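Uncharacterized protein (Singapore grouper iridovirus, PDB 3RJ2) binds histone H3, and may thereby act on host chromatin during infection by the iridovirus that encodes it. Local coordinates at residues I5-T19 and Y36-D50. Sequence-based numbering, arbitrary orientation.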
loop_
_atom_site.group_PDB
_atom_site.type_symbol
_atom_site.label_atom_id
_atom_site.label_comp_id
_atom_site.label_asym_id
_atom_site.label_seq_id
_atom_site.Cartn_x
_atom_site.Cartn_y
_atom_site.Cartn_z
ATOM N N ILE A 5 -4.039 -3.554 10.748
ATOM C CA ILE A 5 -3.661 -2.374 9.884
ATOM C C ILE A 5 -4.823 -1.927 8.992
ATOM O O ILE A 5 -5.318 -2.676 8.144
ATOM C CB ILE A 5 -2.403 -2.661 9.020
ATOM C CG1 ILE A 5 -1.309 -3.296 9.869
ATOM C CG2 ILE A 5 -1.875 -1.388 8.343
ATOM C CD1 ILE A 5 -0.713 -4.518 9.219
ATOM N N VAL A 6 -5.254 -0.691 9.199
ATOM C CA VAL A 6 -6.359 -0.122 8.447
ATOM C C VAL A 6 -5.867 1.190 7.901
ATOM O O VAL A 6 -5.473 2.072 8.654
ATOM C CB VAL A 6 -7.612 0.058 9.330
ATOM C CG1 VAL A 6 -8.727 0.761 8.552
ATOM C CG2 VAL A 6 -8.080 -1.306 9.839
ATOM N N ALA A 7 -5.843 1.298 6.585
ATOM C CA ALA A 7 -5.316 2.486 5.934
ATOM C C ALA A 7 -6.433 3.268 5.264
ATOM O O ALA A 7 -7.246 2.706 4.527
ATOM C CB ALA A 7 -4.224 2.106 4.920
ATOM N N ASN A 8 -6.487 4.560 5.562
ATOM C CA ASN A 8 -7.397 5.472 4.901
ATOM C C ASN A 8 -6.560 6.287 3.915
ATOM O O ASN A 8 -5.736 7.107 4.331
ATOM C CB ASN A 8 -8.107 6.366 5.934
ATOM C CG ASN A 8 -9.211 7.243 5.309
ATOM O OD1 ASN A 8 -8.934 8.282 4.702
ATOM N ND2 ASN A 8 -10.468 6.824 5.473
ATOM N N CYS A 9 -6.742 6.024 2.619
ATOM C CA CYS A 9 -5.994 6.713 1.569
ATOM C C CYS A 9 -6.866 7.686 0.790
ATOM O O CYS A 9 -7.864 7.278 0.177
ATOM C CB CYS A 9 -5.384 5.718 0.579
ATOM S SG CYS A 9 -4.445 4.372 1.320
ATOM N N GLU A 10 -6.478 8.965 0.833
ATOM C CA GLU A 10 -7.031 10.001 -0.043
ATOM C C GLU A 10 -6.068 10.285 -1.197
ATOM O O GLU A 10 -5.016 10.882 -1.005
ATOM C CB GLU A 10 -7.309 11.306 0.711
ATOM C CG GLU A 10 -8.438 11.237 1.714
ATOM C CD GLU A 10 -8.760 12.596 2.374
ATOM O OE1 GLU A 10 -7.889 13.500 2.387
ATOM O OE2 GLU A 10 -9.899 12.749 2.886
ATOM N N PHE A 11 -6.450 9.837 -2.384
ATOM C CA PHE A 11 -5.741 10.132 -3.612
ATOM C C PHE A 11 -6.322 11.400 -4.183
ATOM O O PHE A 11 -7.533 11.510 -4.330
ATOM C CB PHE A 11 -5.873 8.983 -4.601
ATOM C CG PHE A 11 -5.027 7.801 -4.251
ATOM C CD1 PHE A 11 -5.564 6.730 -3.557
ATOM C CD2 PHE A 11 -3.682 7.773 -4.593
ATOM C CE1 PHE A 11 -4.784 5.644 -3.220
ATOM C CE2 PHE A 11 -2.892 6.682 -4.263
ATOM C CZ PHE A 11 -3.442 5.618 -3.572
ATOM N N VAL A 12 -5.452 12.365 -4.456
ATOM C CA VAL A 12 -5.856 13.702 -4.910
ATOM C C VAL A 12 -5.389 13.887 -6.343
ATOM O O VAL A 12 -4.231 13.627 -6.636
ATOM C CB VAL A 12 -5.233 14.813 -4.007
ATOM C CG1 VAL A 12 -5.851 16.177 -4.296
ATOM C CG2 VAL A 12 -5.393 14.468 -2.539
ATOM N N ASN A 13 -6.286 14.305 -7.243
ATOM C CA ASN A 13 -5.877 14.597 -8.621
ATOM C C ASN A 13 -5.302 16.013 -8.766
ATOM O O ASN A 13 -5.129 16.700 -7.763
ATOM C CB ASN A 13 -6.995 14.280 -9.634
ATOM C CG ASN A 13 -8.169 15.271 -9.580
ATOM O OD1 ASN A 13 -8.129 16.287 -8.883
ATOM N ND2 ASN A 13 -9.222 14.966 -10.336
ATOM N N ALA A 14 -5.021 16.450 -10.001
ATOM C CA ALA A 14 -4.360 17.735 -10.245
ATOM C C ALA A 14 -5.175 18.957 -9.806
ATOM O O ALA A 14 -4.619 20.005 -9.490
ATOM C CB ALA A 14 -3.970 17.861 -11.718
ATOM N N THR A 15 -6.492 18.832 -9.792
ATOM C CA THR A 15 -7.316 19.960 -9.424
ATOM C C THR A 15 -7.842 19.856 -7.987
ATOM O O THR A 15 -8.726 20.617 -7.612
ATOM C CB THR A 15 -8.483 20.149 -10.407
ATOM O OG1 THR A 15 -9.342 19.005 -10.348
ATOM C CG2 THR A 15 -7.974 20.318 -11.839
ATOM N N GLY A 16 -7.316 18.921 -7.195
ATOM C CA GLY A 16 -7.736 18.766 -5.795
ATOM C C GLY A 16 -8.980 17.950 -5.447
ATOM O O GLY A 16 -9.419 17.950 -4.300
ATOM N N LYS A 17 -9.569 17.263 -6.423
ATOM C CA LYS A 17 -10.670 16.365 -6.128
ATOM C C LYS A 17 -10.070 15.127 -5.471
ATOM O O LYS A 17 -9.075 14.583 -5.962
ATOM C CB LYS A 17 -11.417 15.992 -7.402
ATOM C CG LYS A 17 -12.675 15.184 -7.171
ATOM C CD LYS A 17 -13.014 14.335 -8.390
ATOM C CE LYS A 17 -12.017 13.191 -8.535
ATOM N NZ LYS A 17 -12.199 12.373 -9.765
ATOM N N LYS A 18 -10.647 14.703 -4.352
ATOM C CA LYS A 18 -10.109 13.568 -3.591
ATOM C C LYS A 18 -10.905 12.290 -3.794
ATOM O O LYS A 18 -12.130 12.307 -3.841
ATOM C CB LYS A 18 -9.989 13.901 -2.096
ATOM C CG LYS A 18 -9.063 15.082 -1.838
ATOM C CD LYS A 18 -8.883 15.400 -0.354
ATOM C CE LYS A 18 -10.011 16.265 0.183
ATOM N NZ LYS A 18 -9.608 16.939 1.447
ATOM N N THR A 19 -10.189 11.187 -3.932
ATOM C CA THR A 19 -10.799 9.869 -3.999
ATOM C C THR A 19 -10.333 9.126 -2.749
ATOM O O THR A 19 -9.139 8.906 -2.537
ATOM C CB THR A 19 -10.383 9.129 -5.293
ATOM O OG1 THR A 19 -10.849 9.863 -6.437
ATOM C CG2 THR A 19 -10.934 7.691 -5.347
ATOM N N TYR A 36 -3.630 -0.946 -6.359
ATOM C CA TYR A 36 -4.650 -0.052 -6.898
ATOM C C TYR A 36 -4.212 0.472 -8.249
ATOM O O TYR A 36 -3.188 1.149 -8.353
ATOM C CB TYR A 36 -4.884 1.110 -5.927
ATOM C CG TYR A 36 -5.859 2.193 -6.348
ATOM C CD1 TYR A 36 -7.052 1.894 -7.018
ATOM C CD2 TYR A 36 -5.618 3.518 -6.018
ATOM C CE1 TYR A 36 -7.966 2.904 -7.365
ATOM C CE2 TYR A 36 -6.509 4.531 -6.368
ATOM C CZ TYR A 36 -7.679 4.219 -7.029
ATOM O OH TYR A 36 -8.547 5.232 -7.359
ATOM N N LYS A 37 -4.985 0.146 -9.277
ATOM C CA LYS A 37 -4.786 0.698 -10.611
ATOM C C LYS A 37 -5.511 2.033 -10.664
ATOM O O LYS A 37 -6.699 2.092 -10.386
ATOM C CB LYS A 37 -5.364 -0.242 -11.676
ATOM C CG LYS A 37 -4.995 0.158 -13.097
ATOM C CD LYS A 37 -5.689 -0.718 -14.126
ATOM C CE LYS A 37 -5.535 -0.116 -15.517
ATOM N NZ LYS A 37 -5.847 -1.127 -16.588
ATOM N N PHE A 38 -4.792 3.100 -10.994
ATOM C CA PHE A 38 -5.383 4.442 -11.065
ATOM C C PHE A 38 -6.396 4.551 -12.206
ATOM O O PHE A 38 -6.091 4.163 -13.338
ATOM C CB PHE A 38 -4.306 5.514 -11.256
ATOM C CG PHE A 38 -3.299 5.613 -10.113
ATOM C CD1 PHE A 38 -3.481 4.919 -8.917
ATOM C CD2 PHE A 38 -2.178 6.429 -10.242
ATOM C CE1 PHE A 38 -2.557 5.038 -7.875
ATOM C CE2 PHE A 38 -1.254 6.550 -9.206
ATOM C CZ PHE A 38 -1.442 5.855 -8.030
ATOM N N PRO A 39 -7.610 5.056 -11.910
ATOM C CA PRO A 39 -8.560 5.359 -12.985
ATOM C C PRO A 39 -8.264 6.730 -13.619
ATOM O O PRO A 39 -8.815 7.049 -14.673
ATOM C CB PRO A 39 -9.908 5.359 -12.263
ATOM C CG PRO A 39 -9.586 5.827 -10.868
ATOM C CD PRO A 39 -8.211 5.247 -10.574
ATOM N N GLU A 40 -7.380 7.503 -12.977
ATOM C CA GLU A 40 -6.962 8.837 -13.430
ATOM C C GLU A 40 -5.630 9.181 -12.756
ATOM O O GLU A 40 -5.247 8.533 -11.785
ATOM C CB GLU A 40 -8.021 9.888 -13.071
ATOM C CG GLU A 40 -8.220 10.083 -11.562
ATOM C CD GLU A 40 -9.323 11.072 -11.232
ATOM O OE1 GLU A 40 -9.228 12.242 -11.662
ATOM O OE2 GLU A 40 -10.281 10.685 -10.528
ATOM N N LYS A 41 -4.932 10.198 -13.253
ATOM C CA LYS A 41 -3.639 10.578 -12.668
ATOM C C LYS A 41 -3.828 11.262 -11.310
ATOM O O LYS A 41 -4.700 12.115 -11.127
ATOM C CB LYS A 41 -2.818 11.472 -13.618
ATOM C CG LYS A 41 -2.686 10.907 -15.050
ATOM C CD LYS A 41 -1.635 11.646 -15.885
ATOM C CE LYS A 41 -1.628 11.137 -17.356
ATOM N NZ LYS A 41 -0.328 11.371 -18.087
ATOM N N TYR A 42 -3.030 10.859 -10.340
ATOM C CA TYR A 42 -3.104 11.488 -9.042
ATOM C C TYR A 42 -1.801 12.199 -8.856
ATOM O O TYR A 42 -0.830 11.838 -9.503
ATOM C CB TYR A 42 -3.295 10.441 -7.954
ATOM C CG TYR A 42 -4.614 9.708 -7.994
ATOM C CD1 TYR A 42 -5.825 10.393 -7.977
ATOM C CD2 TYR A 42 -4.645 8.319 -8.012
ATOM C CE1 TYR A 42 -7.032 9.717 -7.987
ATOM C CE2 TYR A 42 -5.845 7.631 -8.024
ATOM C CZ TYR A 42 -7.029 8.332 -8.012
ATOM O OH TYR A 42 -8.205 7.629 -8.047
ATOM N N THR A 43 -1.765 13.194 -7.977
ATOM C CA THR A 43 -0.534 13.925 -7.712
ATOM C C THR A 43 -0.128 13.850 -6.250
ATOM O O THR A 43 1.010 14.159 -5.895
ATOM C CB THR A 43 -0.682 15.386 -8.055
ATOM O OG1 THR A 43 -1.740 15.932 -7.262
ATOM C CG2 THR A 43 -0.993 15.563 -9.560
ATOM N N LEU A 44 -1.053 13.435 -5.396
ATOM C CA LEU A 44 -0.801 13.443 -3.967
ATOM C C LEU A 44 -1.569 12.311 -3.308
ATOM O O LEU A 44 -2.725 12.044 -3.656
ATOM C CB LEU A 44 -1.191 14.809 -3.362
ATOM C CG LEU A 44 -0.672 15.116 -1.950
ATOM C CD1 LEU A 44 0.845 15.287 -1.942
ATOM C CD2 LEU A 44 -1.345 16.334 -1.338
ATOM N N LEU A 45 -0.913 11.627 -2.377
ATOM C CA LEU A 45 -1.569 10.644 -1.529
ATOM C C LEU A 45 -1.558 11.135 -0.077
ATOM O O LEU A 45 -0.496 11.307 0.496
ATOM C CB LEU A 45 -0.885 9.274 -1.651
ATOM C CG LEU A 45 -1.274 8.186 -0.617
ATOM C CD1 LEU A 45 -2.749 7.851 -0.717
ATOM C CD2 LEU A 45 -0.449 6.925 -0.769
ATOM N N ARG A 46 -2.734 11.371 0.498
ATOM C CA ARG A 46 -2.843 11.681 1.922
ATOM C C ARG A 46 -3.332 10.430 2.656
ATOM O O ARG A 46 -4.391 9.905 2.359
ATOM C CB ARG A 46 -3.793 12.856 2.167
ATOM C CG ARG A 46 -3.468 14.109 1.343
ATOM C CD ARG A 46 -4.556 15.175 1.435
ATOM N NE ARG A 46 -4.738 15.657 2.801
ATOM C CZ ARG A 46 -3.968 16.574 3.394
ATOM N NH1 ARG A 46 -2.939 17.123 2.743
ATOM N NH2 ARG A 46 -4.223 16.932 4.654
ATOM N N TYR A 47 -2.551 9.950 3.612
ATOM C CA TYR A 47 -2.893 8.707 4.278
ATOM C C TYR A 47 -3.126 8.901 5.771
ATOM O O TYR A 47 -2.622 9.842 6.372
ATOM C CB TYR A 47 -1.791 7.668 4.044
ATOM C CG TYR A 47 -0.430 8.144 4.481
ATOM C CD1 TYR A 47 -0.013 8.002 5.804
ATOM C CD2 TYR A 47 0.452 8.741 3.564
ATOM C CE1 TYR A 47 1.245 8.456 6.218
ATOM C CE2 TYR A 47 1.710 9.192 3.965
ATOM C CZ TYR A 47 2.102 9.052 5.290
ATOM O OH TYR A 47 3.354 9.495 5.690
ATOM N N SER A 48 -3.891 7.983 6.352
ATOM C CA SER A 48 -3.993 7.836 7.790
ATOM C C SER A 48 -3.970 6.340 8.085
ATOM O O SER A 48 -4.885 5.621 7.680
ATOM C CB SER A 48 -5.297 8.459 8.287
ATOM O OG SER A 48 -5.346 8.441 9.703
ATOM N N VAL A 49 -2.924 5.860 8.753
ATOM C CA VAL A 49 -2.768 4.419 8.946
ATOM C C VAL A 49 -2.942 4.024 10.406
ATOM O O VAL A 49 -2.189 4.463 11.267
ATOM C CB VAL A 49 -1.410 3.880 8.434
ATOM C CG1 VAL A 49 -1.328 2.389 8.668
ATOM C CG2 VAL A 49 -1.223 4.183 6.949
ATOM N N ASP A 50 -3.945 3.193 10.658
ATOM C CA ASP A 50 -4.226 2.664 11.989
ATOM C C ASP A 50 -3.478 1.344 12.144
ATOM O O ASP A 50 -3.803 0.360 11.477
ATOM C CB ASP A 50 -5.731 2.436 12.123
ATOM C CG ASP A 50 -6.217 2.531 13.550
ATOM O OD1 ASP A 50 -5.429 2.264 14.491
ATOM O OD2 ASP A 50 -7.408 2.881 13.733
HETATM O O HOH W 1 -7.248 4.373 9.162
HETATM O O HOH W 2 -4.731 14.638 -12.517
HETATM O O HOH W 3 -10.420 8.633 -9.000
#
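The F11 ring is held between L45, whose CD1 sits 3.7 Å from the centroid of that ring, over its centre, and Y36, which covers the opposite face toward the rim; chi1 of -75° sends the ring there. F11 CB lies squarely over the Y42 ring, 3.4 Å from the centroid, a CH-pi contact; E40 O lies over the other Y42 face and F38 CE1 at its edge. F38 completes this aromatic cluster between the two sheets. The Y36 and Y42 hydroxyls share a hydrogen bond, and a water links Y42 OH to T19 OG1 and E40 OE2. E40 holds both ends of the hairpin loop: N13 ND2 meets OE1 at 3.0 Å from above the carboxylate plane, and K17 NZ bonds OE2 at 2.7 Å on its syn side. N13 OD1 receives the N-H groups of T15 (an Asx turn) and K17 from opposite faces. Strands 6-12 and 44-50 pair antiparallel from V6-D50 to V12-L44, ending in a classic beta bulge where T43 N bonds V12 O at 2.8 Å. On the face carrying E10, R46 and V12, E10 OE1 meets the R46 guanidinium edge in plane, but its salt bridges with R46 and K18 are both long. The E40 carboxylate, bonded through both oxygens, thus has its charge matched and its rotation probably fixed.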